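Local coordinates for protein pyridoxine 4-oxidase (PDB 4HA6) that uses FAD to oxidise pyridoxine at its 4-position alcohol, as a member of the GMC oxidoreductase family, at residues A[90-98]-A[171-179]; A[313-321]-A[331-340]. All coordinates share one frame; numbering follows the deposited sequence.

Contact 1: A[90-98]-A[171-179]; sequences MGYMRGHPS and GHNSGEMIG. With FAD (flavin-adenine dinucleotide), chain B.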
loop_
_atom_site.group_PDB
_atom_site.type_symbol
_atom_site.label_atom_id
_atom_site.label_comp_id
_atom_site.label_asym_id
_atom_site.label_seq_id
_atom_site.Cartn_x
_atom_site.Cartn_y
_atom_site.Cartn_z
ATOM N N MET A 90 -7.560 6.332 0.984
ATOM C CA MET A 90 -7.463 6.795 2.376
ATOM C C MET A 90 -7.956 5.847 3.491
ATOM O O MET A 90 -8.217 6.287 4.615
ATOM C CB MET A 90 -7.963 8.249 2.546
ATOM C CG MET A 90 -9.350 8.588 1.983
ATOM S SD MET A 90 -9.379 10.135 1.031
ATOM C CE MET A 90 -9.411 9.474 -0.645
ATOM N N GLY A 91 -8.042 4.550 3.195
ATOM C CA GLY A 91 -8.377 3.571 4.213
ATOM C C GLY A 91 -7.209 3.429 5.164
ATOM O O GLY A 91 -6.047 3.442 4.720
ATOM N N TYR A 92 -7.502 3.317 6.460
ATOM C CA TYR A 92 -6.462 3.091 7.469
ATOM C C TYR A 92 -6.680 1.744 8.166
ATOM O O TYR A 92 -7.624 1.584 8.958
ATOM C CB TYR A 92 -6.460 4.218 8.503
ATOM C CG TYR A 92 -5.315 4.148 9.495
ATOM C CD1 TYR A 92 -4.044 4.618 9.161
ATOM C CD2 TYR A 92 -5.510 3.615 10.767
ATOM C CE1 TYR A 92 -2.990 4.564 10.078
ATOM C CE2 TYR A 92 -4.464 3.555 11.692
ATOM C CZ TYR A 92 -3.214 4.022 11.339
ATOM O OH TYR A 92 -2.196 3.943 12.261
ATOM N N MET A 93 -5.815 0.778 7.856
ATOM C CA MET A 93 -5.874 -0.554 8.453
ATOM C C MET A 93 -4.476 -0.922 8.938
ATOM O O MET A 93 -3.578 -1.094 8.117
ATOM C CB MET A 93 -6.305 -1.595 7.398
ATOM C CG MET A 93 -7.785 -1.579 7.007
ATOM S SD MET A 93 -8.283 -0.217 5.914
ATOM C CE MET A 93 -9.723 -0.986 5.149
ATOM N N ARG A 94 -4.280 -1.056 10.249
ATOM C CA ARG A 94 -2.965 -1.450 10.763
ATOM C C ARG A 94 -2.541 -2.808 10.205
ATOM O O ARG A 94 -1.395 -3.006 9.806
ATOM C CB ARG A 94 -2.978 -1.547 12.294
ATOM C CG ARG A 94 -3.177 -0.248 13.039
ATOM C CD ARG A 94 -3.296 -0.559 14.537
ATOM N NE ARG A 94 -3.289 0.662 15.339
ATOM C CZ ARG A 94 -3.397 0.688 16.664
ATOM N NH1 ARG A 94 -3.523 -0.445 17.350
ATOM N NH2 ARG A 94 -3.384 1.847 17.302
ATOM N N GLY A 95 -3.487 -3.740 10.160
ATOM C CA GLY A 95 -3.163 -5.119 9.858
ATOM C C GLY A 95 -3.535 -5.936 11.083
ATOM O O GLY A 95 -3.995 -5.373 12.081
ATOM N N HIS A 96 -3.347 -7.253 11.007
ATOM C CA HIS A 96 -3.667 -8.162 12.107
ATOM C C HIS A 96 -2.374 -8.592 12.785
ATOM O O HIS A 96 -1.364 -8.779 12.106
ATOM C CB HIS A 96 -4.390 -9.386 11.546
ATOM C CG HIS A 96 -4.805 -10.377 12.587
ATOM N ND1 HIS A 96 -3.999 -11.424 12.979
ATOM C CD2 HIS A 96 -5.941 -10.481 13.319
ATOM C CE1 HIS A 96 -4.624 -12.138 13.900
ATOM N NE2 HIS A 96 -5.800 -11.580 14.130
ATOM N N PRO A 97 -2.387 -8.746 14.121
ATOM C CA PRO A 97 -1.176 -9.105 14.880
ATOM C C PRO A 97 -0.377 -10.264 14.278
ATOM O O PRO A 97 0.862 -10.220 14.280
ATOM C CB PRO A 97 -1.738 -9.533 16.238
ATOM C CG PRO A 97 -2.942 -8.623 16.420
ATOM C CD PRO A 97 -3.546 -8.504 15.009
ATOM N N SER A 98 -1.069 -11.284 13.777
ATOM C CA SER A 98 -0.398 -12.424 13.159
ATOM C C SER A 98 0.393 -12.027 11.902
ATOM O O SER A 98 1.398 -12.676 11.575
ATOM C CB SER A 98 -1.399 -13.525 12.833
ATOM O OG SER A 98 -1.984 -14.054 14.015
ATOM N N GLY A 171 -13.902 -0.073 13.589
ATOM C CA GLY A 171 -12.670 0.020 12.827
ATOM C C GLY A 171 -11.945 -1.312 12.902
ATOM O O GLY A 171 -12.377 -2.209 13.636
ATOM N N HIS A 172 -10.844 -1.441 12.162
ATOM C CA HIS A 172 -10.167 -2.720 12.011
ATOM C C HIS A 172 -8.922 -2.827 12.865
ATOM O O HIS A 172 -8.154 -3.766 12.698
ATOM C CB HIS A 172 -9.733 -2.904 10.550
ATOM C CG HIS A 172 -10.874 -3.093 9.608
ATOM N ND1 HIS A 172 -11.260 -2.120 8.710
ATOM C CD2 HIS A 172 -11.724 -4.132 9.433
ATOM C CE1 HIS A 172 -12.298 -2.557 8.019
ATOM N NE2 HIS A 172 -12.601 -3.774 8.436
ATOM N N ASN A 173 -8.728 -1.891 13.787
ATOM C CA ASN A 173 -7.381 -1.641 14.289
ATOM C C ASN A 173 -7.103 -2.017 15.743
ATOM O O ASN A 173 -6.016 -1.747 16.274
ATOM C CB ASN A 173 -7.005 -0.186 13.974
ATOM C CG ASN A 173 -7.022 0.079 12.471
ATOM O OD1 ASN A 173 -6.486 -0.721 11.698
ATOM N ND2 ASN A 173 -7.693 1.149 12.048
ATOM N N SER A 174 -8.072 -2.672 16.374
ATOM C CA SER A 174 -7.954 -2.999 17.781
ATOM C C SER A 174 -7.059 -4.208 18.023
ATOM O O SER A 174 -6.724 -4.509 19.167
ATOM C CB SER A 174 -9.327 -3.300 18.357
ATOM O OG SER A 174 -9.698 -4.621 18.019
ATOM N N GLY A 175 -6.648 -4.886 16.950
ATOM C CA GLY A 175 -5.994 -6.178 17.083
ATOM C C GLY A 175 -6.955 -7.268 16.641
ATOM O O GLY A 175 -6.545 -8.398 16.358
ATOM N N GLU A 176 -8.241 -6.921 16.597
ATOM C CA GLU A 176 -9.275 -7.781 16.023
ATOM C C GLU A 176 -9.699 -7.196 14.682
ATOM O O GLU A 176 -10.210 -6.074 14.626
ATOM C CB GLU A 176 -10.490 -7.877 16.957
ATOM C CG GLU A 176 -11.608 -8.786 16.424
ATOM C CD GLU A 176 -12.740 -8.986 17.418
ATOM O OE1 GLU A 176 -13.712 -9.715 17.088
ATOM O OE2 GLU A 176 -12.659 -8.406 18.525
ATOM N N MET A 177 -9.497 -7.950 13.604
ATOM C CA MET A 177 -9.710 -7.413 12.261
ATOM C C MET A 177 -10.865 -8.106 11.514
ATOM O O MET A 177 -11.491 -7.518 10.622
ATOM C CB MET A 177 -8.382 -7.466 11.481
ATOM C CG MET A 177 -8.445 -6.990 10.058
ATOM S SD MET A 177 -6.764 -6.620 9.478
ATOM C CE MET A 177 -7.115 -6.014 7.821
ATOM N N ILE A 178 -11.171 -9.341 11.902
ATOM C CA ILE A 178 -12.315 -10.057 11.329
ATOM C C ILE A 178 -13.599 -9.528 11.945
ATOM O O ILE A 178 -13.724 -9.474 13.172
ATOM C CB ILE A 178 -12.238 -11.576 11.597
ATOM C CG1 ILE A 178 -11.243 -12.242 10.644
ATOM C CG2 ILE A 178 -13.594 -12.229 11.433
ATOM C CD1 ILE A 178 -11.097 -13.723 10.882
ATOM N N GLY A 179 -14.553 -9.138 11.102
ATOM C CA GLY A 179 -15.820 -8.606 11.592
ATOM C C GLY A 179 -16.432 -7.688 10.549
ATOM O O GLY A 179 -16.024 -7.731 9.384
HETATM P PA FAD B . 5.171 6.134 -2.003
HETATM O O1A FAD B . 4.196 6.784 -1.031
HETATM O O2A FAD B . 4.654 5.660 -3.333
HETATM O O5B FAD B . 6.374 7.191 -2.236
HETATM C C5B FAD B . 7.370 7.073 -3.248
HETATM C C4B FAD B . 7.821 8.498 -3.532
HETATM O O4B FAD B . 9.169 8.545 -4.011
HETATM C C3B FAD B . 6.952 9.137 -4.607
HETATM O O3B FAD B . 6.619 10.453 -4.135
HETATM C C2B FAD B . 7.845 9.196 -5.844
HETATM O O2B FAD B . 7.520 10.323 -6.678
HETATM C C1B FAD B . 9.241 9.298 -5.237
HETATM N N9A FAD B . 10.338 8.706 -6.059
HETATM C C8A FAD B . 10.315 7.524 -6.712
HETATM N N7A FAD B . 11.504 7.303 -7.336
HETATM C C5A FAD B . 12.319 8.353 -7.081
HETATM C C6A FAD B . 13.709 8.746 -7.433
HETATM N N6A FAD B . 14.499 7.937 -8.207
HETATM N N1A FAD B . 14.169 9.937 -6.952
HETATM C C2A FAD B . 13.406 10.737 -6.178
HETATM N N3A FAD B . 12.139 10.427 -5.824
HETATM C C4A FAD B . 11.545 9.271 -6.234
HETATM N N1 FAD B . -3.054 2.140 1.295
HETATM C C2 FAD B . -3.878 2.098 2.358
HETATM O O2 FAD B . -3.426 1.674 3.445
HETATM N N3 FAD B . -5.172 2.465 2.287
HETATM C C4 FAD B . -5.727 2.921 1.152
HETATM O O4 FAD B . -6.942 3.248 1.098
HETATM C C4X FAD B . -4.883 2.998 -0.062
HETATM N N5 FAD B . -5.363 3.428 -1.247
HETATM C C5X FAD B . -4.561 3.506 -2.339
HETATM C C6 FAD B . -5.065 3.961 -3.555
HETATM C C7 FAD B . -4.240 4.048 -4.673
HETATM C C7M FAD B . -4.802 4.546 -5.982
HETATM C C8 FAD B . -2.808 3.655 -4.570
HETATM C C8M FAD B . -1.921 3.745 -5.782
HETATM C C9 FAD B . -2.291 3.201 -3.357
HETATM C C9A FAD B . -3.128 3.109 -2.244
HETATM N N10 FAD B . -2.620 2.648 -1.017
HETATM C C10 FAD B . -3.477 2.580 0.091
HETATM C "C1'" FAD B . -1.214 2.239 -0.906
HETATM C "C2'" FAD B . -0.357 3.257 -0.170
HETATM O "O2'" FAD B . -0.637 4.580 -0.654
HETATM C "C3'" FAD B . 1.103 2.884 -0.437
HETATM O "O3'" FAD B . 1.285 1.498 -0.106
HETATM C "C4'" FAD B . 2.056 3.745 0.373
HETATM O "O4'" FAD B . 1.793 5.123 0.054
HETATM C "C5'" FAD B . 3.518 3.385 0.086
HETATM O "O5'" FAD B . 4.335 4.473 0.514
HETATM P P FAD B . 5.906 4.450 0.208
HETATM O O1P FAD B . 6.627 5.482 1.067
HETATM O O2P FAD B . 6.399 3.017 0.203
HETATM O O3P FAD B . 5.950 4.905 -1.330
HETATM O O HOH W 1 -10.358 0.306 9.279
HETATM O O HOH W 2 -6.220 -4.988 14.035
HETATM O O HOH W 3 -6.337 -3.396 10.212
#
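With CG turned anti to its own carbonyl carbon (chi1 -60°), Asn173 lays its amide along the backbone of Tyr92 to Arg94, while Tyr92, its CG anti to the backbone N (chi1 -173°), brings a ring edge up to the same amide. Both ends of the amide are used: Asn173 ND2 donates to Tyr92 O (3.1 Å) almost straight; Tyr92 O lies in the Asn173 amide plane, though ND2 stands above the Tyr92 carbonyl plane. Asn173 OD1 accepts from Arg94 N (2.7 Å), which lies above the plane of the side-chain carbonyl. This pair of bonds fixes the amide's rotation. The extended Arg94 chain runs past Asn173, its CD 3.4 Å from Asn173 O, and its guanidinium goes on to a salt bridge with Glu125. Farther along, Met177 reaches out fully extended to set SD against Gly95 C (3.7 Å). One water links Gly95 O, His172 O and Gly175 N. Gly91 N donates to FAD O4 (2.7 Å). Residues 90-98 thus run from the FAD-binding Gly91, at the flavin edge of this GMC-family active site, to the start of helix 97-107, with residues 171-179 alongside. Helix 114-124 packs on Tyr92, Arg94 and Pro97, and strand 314-320 meets Met93 and Met177.

Contact 2: A[313-321]-A[331-340]; sequences HSESMAYMR and PEIVVGCGVA. With PXM (4-(aminomethyl)-5-(hydroxymethyl)-2-methylpyridin-3-ol), chain J.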
loop_
_atom_site.group_PDB
_atom_site.type_symbol
_atom_site.label_atom_id
_atom_site.label_comp_id
_atom_site.label_asym_id
_atom_site.label_seq_id
_atom_site.Cartn_x
_atom_site.Cartn_y
_atom_site.Cartn_z
ATOM N N HIS A 313 -16.309 5.875 -1.577
ATOM C CA HIS A 313 -16.891 4.850 -2.466
ATOM C C HIS A 313 -16.749 3.400 -1.988
ATOM O O HIS A 313 -17.678 2.595 -2.123
ATOM C CB HIS A 313 -16.380 4.984 -3.913
ATOM C CG HIS A 313 -16.515 6.365 -4.476
ATOM N ND1 HIS A 313 -17.717 6.875 -4.917
ATOM C CD2 HIS A 313 -15.595 7.340 -4.676
ATOM C CE1 HIS A 313 -17.532 8.107 -5.360
ATOM N NE2 HIS A 313 -16.255 8.413 -5.225
ATOM N N SER A 314 -15.580 3.062 -1.455
ATOM C CA SER A 314 -15.343 1.722 -0.931
ATOM C C SER A 314 -15.325 1.816 0.584
ATOM O O SER A 314 -14.266 1.985 1.191
ATOM C CB SER A 314 -14.008 1.195 -1.433
ATOM O OG SER A 314 -13.838 -0.158 -1.066
ATOM N N GLU A 315 -16.505 1.702 1.184
ATOM C CA GLU A 315 -16.725 2.180 2.536
ATOM C C GLU A 315 -16.524 1.132 3.618
ATOM O O GLU A 315 -16.304 1.486 4.778
ATOM C CB GLU A 315 -18.136 2.776 2.659
ATOM C CG GLU A 315 -18.461 3.833 1.616
ATOM C CD GLU A 315 -19.657 4.686 1.995
ATOM O OE1 GLU A 315 -20.403 4.294 2.918
ATOM O OE2 GLU A 315 -19.836 5.758 1.376
ATOM N N SER A 316 -16.600 -0.148 3.252
ATOM C CA SER A 316 -16.584 -1.209 4.264
ATOM C C SER A 316 -15.979 -2.529 3.761
ATOM O O SER A 316 -16.612 -3.253 2.983
ATOM C CB SER A 316 -18.013 -1.454 4.771
ATOM O OG SER A 316 -18.041 -2.415 5.813
ATOM N N MET A 317 -14.755 -2.826 4.199
ATOM C CA MET A 317 -14.165 -4.149 4.003
ATOM C C MET A 317 -14.611 -5.043 5.128
ATOM O O MET A 317 -14.586 -4.628 6.296
ATOM C CB MET A 317 -12.640 -4.089 4.073
ATOM C CG MET A 317 -11.987 -3.243 3.026
ATOM S SD MET A 317 -12.573 -3.777 1.438
ATOM C CE MET A 317 -13.581 -2.335 1.072
ATOM N N ALA A 318 -14.999 -6.270 4.791
ATOM C CA ALA A 318 -15.268 -7.281 5.801
ATOM C C ALA A 318 -14.227 -8.383 5.650
ATOM O O ALA A 318 -14.288 -9.163 4.697
ATOM C CB ALA A 318 -16.667 -7.851 5.628
ATOM N N TYR A 319 -13.267 -8.433 6.574
ATOM C CA TYR A 319 -12.282 -9.513 6.603
ATOM C C TYR A 319 -12.847 -10.702 7.370
ATOM O O TYR A 319 -13.613 -10.523 8.318
ATOM C CB TYR A 319 -10.987 -9.018 7.258
ATOM C CG TYR A 319 -10.442 -7.827 6.524
ATOM C CD1 TYR A 319 -9.632 -8.005 5.411
ATOM C CD2 TYR A 319 -10.780 -6.529 6.900
ATOM C CE1 TYR A 319 -9.135 -6.919 4.707
ATOM C CE2 TYR A 319 -10.293 -5.424 6.194
ATOM C CZ TYR A 319 -9.474 -5.640 5.088
ATOM O OH TYR A 319 -8.974 -4.586 4.342
ATOM N N MET A 320 -12.460 -11.915 6.976
ATOM C CA MET A 320 -13.016 -13.108 7.603
ATOM C C MET A 320 -12.174 -14.344 7.289
ATOM O O MET A 320 -11.233 -14.300 6.484
ATOM C CB MET A 320 -14.467 -13.313 7.137
ATOM C CG MET A 320 -14.605 -13.559 5.627
ATOM S SD MET A 320 -16.275 -13.311 4.938
ATOM C CE MET A 320 -16.319 -11.526 4.779
ATOM N N ARG A 321 -12.515 -15.456 7.923
ATOM C CA ARG A 321 -11.867 -16.702 7.585
ATOM C C ARG A 321 -12.507 -17.180 6.284
ATOM O O ARG A 321 -13.623 -16.773 5.942
ATOM C CB ARG A 321 -12.030 -17.723 8.719
ATOM C CG ARG A 321 -11.429 -17.264 10.060
ATOM C CD ARG A 321 -9.899 -17.161 10.017
ATOM N NE ARG A 321 -9.293 -18.484 9.959
ATOM C CZ ARG A 321 -7.984 -18.712 9.909
ATOM N NH1 ARG A 321 -7.124 -17.696 9.918
ATOM N NH2 ARG A 321 -7.537 -19.962 9.847
ATOM N N PRO A 331 -7.309 -12.856 9.204
ATOM C CA PRO A 331 -8.153 -12.924 8.001
ATOM C C PRO A 331 -7.540 -13.821 6.936
ATOM O O PRO A 331 -6.312 -13.956 6.888
ATOM C CB PRO A 331 -8.169 -11.477 7.491
ATOM C CG PRO A 331 -7.889 -10.618 8.709
ATOM C CD PRO A 331 -6.998 -11.467 9.608
ATOM N N GLU A 332 -8.387 -14.420 6.097
ATOM C CA GLU A 332 -7.916 -15.153 4.921
ATOM C C GLU A 332 -8.506 -14.564 3.639
ATOM O O GLU A 332 -7.881 -14.606 2.579
ATOM C CB GLU A 332 -8.283 -16.639 5.013
ATOM C CG GLU A 332 -7.750 -17.331 6.242
ATOM C CD GLU A 332 -8.114 -18.798 6.262
ATOM O OE1 GLU A 332 -9.331 -19.116 6.228
ATOM O OE2 GLU A 332 -7.178 -19.628 6.299
ATOM N N ILE A 333 -9.721 -14.029 3.731
ATOM C CA ILE A 333 -10.346 -13.375 2.583
ATOM C C ILE A 333 -10.981 -12.064 3.031
ATOM O O ILE A 333 -11.018 -11.753 4.229
ATOM C CB ILE A 333 -11.425 -14.270 1.894
ATOM C CG1 ILE A 333 -12.529 -14.644 2.891
ATOM C CG2 ILE A 333 -10.819 -15.522 1.270
ATOM C CD1 ILE A 333 -13.558 -15.640 2.349
ATOM N N VAL A 334 -11.484 -11.303 2.065
ATOM C CA VAL A 334 -12.143 -10.029 2.335
ATOM C C VAL A 334 -13.239 -9.823 1.295
ATOM O O VAL A 334 -13.083 -10.212 0.133
ATOM C CB VAL A 334 -11.139 -8.845 2.280
ATOM C CG1 VAL A 334 -10.411 -8.820 0.952
ATOM C CG2 VAL A 334 -11.853 -7.503 2.539
ATOM N N VAL A 335 -14.370 -9.270 1.723
ATOM C CA VAL A 335 -15.423 -8.865 0.799
ATOM C C VAL A 335 -15.751 -7.427 1.141
ATOM O O VAL A 335 -16.066 -7.126 2.289
ATOM C CB VAL A 335 -16.706 -9.721 0.936
ATOM C CG1 VAL A 335 -17.823 -9.134 0.084
ATOM C CG2 VAL A 335 -16.439 -11.165 0.539
ATOM N N GLY A 336 -15.657 -6.537 0.163
ATOM C CA GLY A 336 -15.851 -5.119 0.419
ATOM C C GLY A 336 -17.064 -4.576 -0.309
ATOM O O GLY A 336 -17.426 -5.065 -1.387
ATOM N N CYS A 337 -17.705 -3.572 0.275
ATOM C CA CYS A 337 -18.884 -2.994 -0.350
ATOM C C CYS A 337 -18.513 -1.772 -1.189
ATOM O O CYS A 337 -18.210 -0.716 -0.638
ATOM C CB CYS A 337 -19.906 -2.601 0.717
ATOM S SG CYS A 337 -21.394 -1.860 0.019
ATOM N N GLY A 338 -18.517 -1.921 -2.514
ATOM C CA GLY A 338 -18.236 -0.804 -3.408
ATOM C C GLY A 338 -19.515 -0.077 -3.798
ATOM O O GLY A 338 -20.298 -0.583 -4.608
ATOM N N VAL A 339 -19.738 1.105 -3.227
ATOM C CA VAL A 339 -20.921 1.903 -3.564
ATOM C C VAL A 339 -20.966 2.266 -5.069
ATOM O O VAL A 339 -22.044 2.447 -5.645
ATOM C CB VAL A 339 -21.043 3.161 -2.656
ATOM C CG1 VAL A 339 -22.394 3.863 -2.867
ATOM C CG2 VAL A 339 -20.861 2.777 -1.180
ATOM N N ALA A 340 -19.794 2.335 -5.700
ATOM C CA ALA A 340 -19.691 2.497 -7.156
ATOM C C ALA A 340 -19.680 1.144 -7.875
ATOM O O ALA A 340 -19.061 0.191 -7.402
ATOM C CB ALA A 340 -18.449 3.268 -7.506
HETATM N N1 PXM J . -10.687 -0.139 -3.295
HETATM C C2 PXM J . -9.483 -0.101 -3.863
HETATM C C2A PXM J . -9.268 -0.455 -5.301
HETATM C C3 PXM J . -8.430 0.287 -3.049
HETATM O O3 PXM J . -7.163 0.342 -3.586
HETATM C C4 PXM J . -8.620 0.616 -1.690
HETATM C C5 PXM J . -9.939 0.547 -1.152
HETATM C C5A PXM J . -10.353 0.879 0.268
HETATM O O5 PXM J . -9.397 0.776 1.265
HETATM C C6 PXM J . -10.960 0.156 -2.026
HETATM C C4A PXM J . -7.403 1.021 -0.908
HETATM N N4 PXM J . -6.290 0.129 -1.055
#
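Val334 lies beside Tyr319 and presents CG2 to one face of its ring, a CH-pi contact with CG2 3.9 Å from the ring centroid. On the same face of the hairpin, Met317 bends at its second and third torsions (chi2 -53°) and brings SD and CE back over Gly336, CE 3.7 Å from Gly336 CA. The opposite face carries Met320 against Ile333, CG to CG1 3.6 Å. Antiparallel backbone bonds set this register, among them the reciprocal pair between Ala318 and Val335. A classic beta bulge interrupts it where Glu332 N (2.9 Å) and Ile333 N (3.2 Å) both donate to Met320 O, from opposite faces of its plane. Beyond the bulge the Arg321 guanidinium and Glu332 carboxylate stack almost parallel, 5° apart; Arg321 NH2 is 3.6 Å from Glu332 OE2, a salt bridge of charge alone. Arg321 NH1 donates to Gln330 O, and Glu332 OE1 accepts from Ala322 N. Helices 152-163 and 392-409 cover the Val335 face, and His172 meets the Tyr319 ring edge-to-face. Ser314, on the Met317 face, borders the pyridoxamine pocket with OG 3.1 Å from PXM C6. That hydroxyl is buried without a polar partner in the model, which suggests that it lines the pocket by contact with the pyridine ring and not by a hydrogen bond to the ligand.

How the contacts relate
Running from the N terminus, the chain passes the flavin, enters helix 97-107 and returns after helix 152-163, where contact 1 closes a loop of 72 residues that is largely helical or irregular. Contact 2 opens much later and closes only a short connection of nine residues, as a hairpin. The two are thus in series, neither nested nor crossed, yet they touch in space: His172 NE2 lies 3.0 Å from Met317 O and Gly179 N 3.2 Å from Tyr319 O, both probable hydrogen bonds. Residues 171-179 therefore bridge the flavin-contacting segment and the edge of the antiparallel sheet, linking the cofactor side of the active site to the strand that borders bound pyridoxamine.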